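Local atomic coordinates of putative HTH-type transcriptional regulator ybaQ (Escherichia coli, PDB entry 2EBY), a protein that probably binds DNA through a Cro/C1-type helix-turn-helix domain and is likely to act in the regulation of transcription. Residues E83-M86 with R87-E90. Sequence-based numbering, arbitrary orientation.
Sequences ENNM and RTQE
Gln89 N donates to Asn85 O (3.1 Å) and Glu90 N to Met86 O (3.1 Å), the i+4 to i bonds that open helix 86-94 where the chain turns out of helix 67-83. Asn85 is the N-cap of this new helix. Its first torsion (chi1 -178°) turns CG away from the backbone N and beside the carbonyl carbon, so that the amide reaches forward to the first turn and OD1 accepts from Thr88 N at 3.1 Å. The N-H points fairly straight at the oxygen but arrives from above the amide plane, 48° out of it. The Thr88 hydroxyl lies against the same amide, OG1 being 3.1 Å from Asn85 CG; Thr88 also packs on Glu54 of the second subunit. Arg87 NH2 comes 3.3 Å from Asn85 ND2, two donors with no bond between them, the guanidinium plane inclined 32° to the amide. Without the amide, as with an alanine here, Thr88 N would probably lose its capping acceptor and the start of the helix fray. Gln89 reaches back to the end of the preceding helix: its CG rests 3.4 Å from Asn85 O, and its NE2, hydrogen-bonded to Val82 O, sits 3.5 Å from Glu83 CA.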
loop_
_atom_site.group_PDB
_atom_site.type_symbol
_atom_site.label_atom_id
_atom_site.label_comp_id
_atom_site.label_asym_id
_atom_site.label_seq_id
_atom_site.Cartn_x
_atom_site.Cartn_y
_atom_site.Cartn_z
ATOM N N GLU A 83 -13.251 -2.418 4.180
ATOM C CA GLU A 83 -14.669 -2.077 4.268
ATOM C C GLU A 83 -15.592 -3.279 4.411
ATOM O O GLU A 83 -16.700 -3.155 4.930
ATOM C CB GLU A 83 -15.088 -1.276 3.037
ATOM C CG GLU A 83 -14.666 0.177 3.077
ATOM C CD GLU A 83 -14.709 0.824 1.710
ATOM O OE1 GLU A 83 -15.417 0.295 0.825
ATOM O OE2 GLU A 83 -14.044 1.864 1.520
ATOM N N ASN A 84 -15.139 -4.442 3.956
ATOM C CA ASN A 84 -15.951 -5.649 4.027
ATOM C C ASN A 84 -15.502 -6.650 5.090
ATOM O O ASN A 84 -15.876 -7.827 5.058
ATOM C CB ASN A 84 -16.001 -6.298 2.643
ATOM C CG ASN A 84 -16.779 -5.455 1.643
ATOM O OD1 ASN A 84 -18.012 -5.443 1.650
ATOM N ND2 ASN A 84 -16.061 -4.727 0.790
ATOM N N ASN A 85 -14.699 -6.171 6.030
ATOM C CA ASN A 85 -14.227 -6.988 7.135
ATOM C C ASN A 85 -15.017 -6.472 8.332
ATOM O O ASN A 85 -14.730 -5.395 8.858
ATOM C CB ASN A 85 -12.735 -6.774 7.358
ATOM C CG ASN A 85 -12.184 -7.644 8.463
ATOM O OD1 ASN A 85 -12.783 -7.760 9.528
ATOM N ND2 ASN A 85 -11.033 -8.251 8.222
ATOM N N MET A 86 -16.022 -7.229 8.753
ATOM C CA MET A 86 -16.863 -6.814 9.867
ATOM C C MET A 86 -16.148 -6.645 11.201
ATOM O O MET A 86 -16.502 -5.769 11.987
ATOM C CB MET A 86 -18.036 -7.780 10.019
ATOM C CG MET A 86 -19.057 -7.670 8.899
ATOM S SD MET A 86 -19.607 -5.965 8.644
ATOM C CE MET A 86 -19.386 -5.796 6.884
ATOM N N ARG A 87 -15.154 -7.479 11.472
ATOM C CA ARG A 87 -14.429 -7.349 12.728
ATOM C C ARG A 87 -13.764 -5.969 12.769
ATOM O O ARG A 87 -13.803 -5.270 13.781
ATOM C CB ARG A 87 -13.362 -8.436 12.834
ATOM C CG ARG A 87 -12.474 -8.329 14.069
ATOM C CD ARG A 87 -11.252 -9.215 13.897
ATOM N NE ARG A 87 -10.632 -8.958 12.599
ATOM C CZ ARG A 87 -9.886 -9.835 11.938
ATOM N NH1 ARG A 87 -9.657 -11.037 12.453
ATOM N NH2 ARG A 87 -9.382 -9.516 10.750
ATOM N N THR A 88 -13.166 -5.581 11.650
ATOM C CA THR A 88 -12.484 -4.293 11.564
ATOM C C THR A 88 -13.458 -3.118 11.672
ATOM O O THR A 88 -13.177 -2.131 12.349
ATOM C CB THR A 88 -11.704 -4.165 10.240
ATOM O OG1 THR A 88 -10.864 -5.311 10.070
ATOM C CG2 THR A 88 -10.837 -2.908 10.255
ATOM N N GLN A 89 -14.603 -3.230 11.010
ATOM C CA GLN A 89 -15.602 -2.169 11.031
ATOM C C GLN A 89 -16.179 -1.882 12.422
ATOM O O GLN A 89 -16.283 -0.722 12.835
ATOM C CB GLN A 89 -16.723 -2.497 10.044
ATOM C CG GLN A 89 -16.301 -2.435 8.585
ATOM C CD GLN A 89 -15.721 -1.085 8.209
ATOM O OE1 GLN A 89 -16.359 -0.047 8.400
ATOM N NE2 GLN A 89 -14.505 -1.092 7.671
ATOM N N GLU A 90 -16.564 -2.930 13.139
ATOM C CA GLU A 90 -17.101 -2.743 14.480
ATOM C C GLU A 90 -16.034 -2.108 15.347
ATOM O O GLU A 90 -16.299 -1.206 16.132
ATOM C CB GLU A 90 -17.548 -4.085 15.073
ATOM C CG GLU A 90 -18.883 -4.551 14.547
ATOM C CD GLU A 90 -19.951 -3.477 14.691
ATOM O OE1 GLU A 90 -20.108 -2.949 15.817
ATOM O OE2 GLU A 90 -20.628 -3.159 13.685
#